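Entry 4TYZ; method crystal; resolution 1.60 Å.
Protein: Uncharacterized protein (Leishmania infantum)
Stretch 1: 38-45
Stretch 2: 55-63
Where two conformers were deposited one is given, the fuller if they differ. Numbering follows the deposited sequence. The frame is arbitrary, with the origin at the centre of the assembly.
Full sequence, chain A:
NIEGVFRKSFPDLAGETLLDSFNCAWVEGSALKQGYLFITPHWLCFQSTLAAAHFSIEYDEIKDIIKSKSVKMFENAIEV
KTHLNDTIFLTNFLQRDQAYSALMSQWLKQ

Stretch 1 38-45: FITPHWLC
Stretch 2, residues 55-63: FSIEYDEIK

Residues 43-45 and 55-58 are neighbouring antiparallel strands, their N-to-C directions 160° apart and their axes 4.6 Å apart at closest approach. The strongest links are backbone hydrogen bonds. L44 and I57 form the hydrogen-bonded pair, with CA atoms 5.3 Å apart: L44 N donates to I57 O at 2.8 Å, nearly linear at 176°, and I57 N returns a bond to L44 O at 2.9 Å. W43 faces E58 and C45 faces S56 as non-hydrogen-bonded pairs, where CA-H...O contacts fill in, among them C45 CA to F55 O at 3.3 Å.

Beyond the strand, Y59 N donates to H42 O at 3.0 Å. Here the second stretch leaves extended geometry (E58 phi/psi -76/145) for a 3-10 segment, Y59 at -58/-28, D60 at -78/2 and E61 at -103/-6, closed by E61 N to E58 O at 2.8 Å. Acidic side chains suit this turn because they accept from free amides: E58 OE1 from D60 N at 3.0 Å, E61 OE2 from E58 N at 2.9 Å. The first stretch turns too, through P41 (-63/-29) and H42 (-116/-12), between F38-I39 and W43-C45. T40 N to W43 O at 3.0 Å, and F38 N to C45 O at 2.7 Å, tie its arms together.

Y59, chi1 m and chi2 -67°, lays its ring beneath this hairpin and has the largest area covered by the other stretch. L44 N lies over one ring face, while T40 O and P41 O lie at the edge. Its hydroxyl gives the buried ring a polar end: Y59 OH is 3.2 Å from T40 O and 3.1 Å from W43 O, and which of them receives the proton is left open. I39 CG2 also reaches Y59 OH, at 3.3 Å.

Side chains alternate across the sheet. L44 (chi1 t, chi2 p) and I57 (t, t) share the buried face, where branched hydrocarbon packs without polar cost: L44 CB is 3.8 Å from I57 CG2 and 4.0 Å from Y59 CE1, and L44 CD2 is 4.2 Å from I62 CD1, with I62 m, t.

W43, E58, C45 and S56 share the other face. W43 (chi1 m, chi2 84°) spreads its indole so that E58 CG sits 3.6 Å from the centroid of its six-membered ring, 14° off the normal, a CH-pi contact using the aliphatic part of the glutamate. Small C45 (m) and S56 (p) fit closely, with C45 SG 3.6 Å from S56 CB.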

# COMPACT_ATOMS: atom_id res chain seq x y z
N PHE A 38 2.01 -1.64 4.08
CA PHE A 38 1.71 -2.59 5.17
C PHE A 38 0.36 -3.24 4.95
O PHE A 38 -0.62 -2.56 4.66
CB PHE A 38 1.69 -1.88 6.52
CG PHE A 38 2.95 -1.14 6.85
CD1 PHE A 38 4.01 -1.79 7.47
CD2 PHE A 38 3.07 0.22 6.57
CE1 PHE A 38 5.16 -1.10 7.81
CE2 PHE A 38 4.22 0.91 6.90
CZ PHE A 38 5.26 0.25 7.52
N ILE A 39 0.31 -4.56 5.14
CA ILE A 39 -0.94 -5.30 5.02
C ILE A 39 -1.30 -5.88 6.38
O ILE A 39 -0.51 -6.61 6.98
CB ILE A 39 -0.80 -6.40 3.96
CG1 ILE A 39 -0.61 -5.73 2.59
CG2 ILE A 39 -2.01 -7.32 3.97
CD1 ILE A 39 -0.17 -6.67 1.53
N THR A 40 -2.47 -5.51 6.88
CA THR A 40 -2.97 -6.05 8.13
C THR A 40 -4.32 -6.71 7.83
O THR A 40 -4.79 -6.67 6.68
CB THR A 40 -3.11 -4.95 9.22
OG1 THR A 40 -4.32 -4.21 9.04
CG2 THR A 40 -1.92 -4.00 9.18
N PRO A 41 -4.94 -7.36 8.82
CA PRO A 41 -6.20 -8.02 8.46
C PRO A 41 -7.30 -7.05 8.00
O PRO A 41 -8.13 -7.45 7.17
CB PRO A 41 -6.60 -8.73 9.76
CG PRO A 41 -5.29 -8.99 10.46
CD PRO A 41 -4.45 -7.77 10.15
N HIS A 42 -7.31 -5.82 8.49
CA HIS A 42 -8.38 -4.88 8.15
C HIS A 42 -7.93 -3.66 7.35
O HIS A 42 -8.79 -2.93 6.82
CB HIS A 42 -9.09 -4.40 9.42
CG HIS A 42 -9.79 -5.49 10.16
ND1 HIS A 42 -9.34 -5.97 11.37
CD2 HIS A 42 -10.90 -6.20 9.85
CE1 HIS A 42 -10.15 -6.94 11.77
NE2 HIS A 42 -11.09 -7.10 10.87
N TRP A 43 -6.62 -3.44 7.26
CA TRP A 43 -6.10 -2.19 6.71
C TRP A 43 -4.98 -2.35 5.71
O TRP A 43 -4.13 -3.23 5.80
CB TRP A 43 -5.57 -1.27 7.85
CG TRP A 43 -6.66 -0.88 8.80
CD1 TRP A 43 -7.11 -1.61 9.86
CD2 TRP A 43 -7.45 0.31 8.77
NE1 TRP A 43 -8.14 -0.95 10.50
CE2 TRP A 43 -8.36 0.24 9.84
CE3 TRP A 43 -7.47 1.44 7.94
CZ2 TRP A 43 -9.28 1.25 10.12
CZ3 TRP A 43 -8.39 2.45 8.20
CH2 TRP A 43 -9.29 2.35 9.29
N LEU A 44 -5.03 -1.45 4.74
CA LEU A 44 -3.95 -1.25 3.79
C LEU A 44 -3.30 0.07 4.14
O LEU A 44 -3.96 1.11 4.11
CB LEU A 44 -4.48 -1.24 2.36
CG LEU A 44 -3.36 -0.95 1.37
CD1 LEU A 44 -2.31 -2.03 1.49
CD2 LEU A 44 -3.92 -0.86 -0.04
N CYS A 45 -2.02 0.05 4.49
CA CYS A 45 -1.35 1.27 4.96
C CYS A 45 -0.06 1.53 4.20
O CYS A 45 0.58 0.61 3.70
CB CYS A 45 -1.01 1.18 6.45
SG CYS A 45 -2.40 0.67 7.47
N PHE A 55 -0.78 6.94 4.60
CA PHE A 55 -2.22 6.77 4.56
C PHE A 55 -2.59 5.42 5.15
O PHE A 55 -1.76 4.53 5.28
CB PHE A 55 -2.78 6.91 3.12
CG PHE A 55 -2.40 5.79 2.17
CD1 PHE A 55 -3.02 4.55 2.23
CD2 PHE A 55 -1.44 6.00 1.18
CE1 PHE A 55 -2.67 3.52 1.34
CE2 PHE A 55 -1.10 4.99 0.29
CZ PHE A 55 -1.70 3.75 0.37
N SER A 56 -3.86 5.29 5.52
CA SER A 56 -4.40 3.98 5.88
C SER A 56 -5.82 3.92 5.37
O SER A 56 -6.58 4.88 5.53
CB SER A 56 -4.35 3.73 7.39
OG SER A 56 -5.07 4.73 8.09
N ILE A 57 -6.17 2.80 4.75
CA ILE A 57 -7.50 2.63 4.21
C ILE A 57 -8.00 1.24 4.58
O ILE A 57 -7.26 0.26 4.51
CB ILE A 57 -7.52 2.85 2.68
CG1 ILE A 57 -8.93 2.65 2.14
CG2 ILE A 57 -6.54 1.95 1.99
CD1 ILE A 57 -9.12 3.24 0.78
N GLU A 58 -9.24 1.16 5.03
CA GLU A 58 -9.82 -0.13 5.40
C GLU A 58 -10.17 -0.90 4.13
O GLU A 58 -10.57 -0.30 3.14
CB GLU A 58 -11.07 0.08 6.27
CG GLU A 58 -11.06 -0.62 7.63
CD GLU A 58 -11.65 -2.04 7.58
OE1 GLU A 58 -11.95 -2.54 6.48
OE2 GLU A 58 -11.81 -2.65 8.67
N TYR A 59 -10.03 -2.22 4.14
CA TYR A 59 -10.43 -2.97 2.94
C TYR A 59 -11.90 -2.73 2.58
O TYR A 59 -12.25 -2.79 1.39
CB TYR A 59 -10.18 -4.47 3.11
CG TYR A 59 -8.71 -4.75 3.24
CD1 TYR A 59 -7.85 -4.54 2.17
CD2 TYR A 59 -8.19 -5.18 4.45
CE1 TYR A 59 -6.48 -4.76 2.33
CE2 TYR A 59 -6.84 -5.41 4.60
CZ TYR A 59 -6.00 -5.20 3.54
OH TYR A 59 -4.65 -5.43 3.70
N ASP A 60 -12.75 -2.41 3.56
CA ASP A 60 -14.15 -2.18 3.24
C ASP A 60 -14.38 -0.80 2.62
O ASP A 60 -15.51 -0.45 2.27
CB ASP A 60 -15.08 -2.44 4.47
CG ASP A 60 -14.93 -1.42 5.62
OD1 ASP A 60 -14.19 -0.43 5.52
OD2 ASP A 60 -15.64 -1.62 6.65
N GLU A 61 -13.30 -0.04 2.44
CA GLU A 61 -13.33 1.25 1.75
C GLU A 61 -12.78 1.15 0.33
O GLU A 61 -12.81 2.12 -0.43
CB GLU A 61 -12.51 2.28 2.54
CG GLU A 61 -13.10 2.59 3.91
CD GLU A 61 -12.30 3.64 4.69
OE1 GLU A 61 -12.91 4.64 5.12
OE2 GLU A 61 -11.08 3.45 4.91
N ILE A 62 -12.27 -0.03 -0.03
CA ILE A 62 -11.61 -0.23 -1.32
C ILE A 62 -12.58 -0.83 -2.32
O ILE A 62 -13.16 -1.88 -2.08
CB ILE A 62 -10.37 -1.13 -1.18
CG1 ILE A 62 -9.29 -0.41 -0.36
CG2 ILE A 62 -9.82 -1.51 -2.57
CD1 ILE A 62 -8.08 -1.27 -0.06
N LYS A 63 -12.77 -0.14 -3.44
CA LYS A 63 -13.70 -0.57 -4.48
C LYS A 63 -13.05 -1.53 -5.48
O LYS A 63 -13.69 -2.47 -5.97
CB LYS A 63 -14.27 0.65 -5.21
CG LYS A 63 -15.21 0.33 -6.37
CD LYS A 63 -15.69 1.62 -7.02
CE LYS A 63 -16.77 1.36 -8.05
NZ LYS A 63 -17.37 2.62 -8.56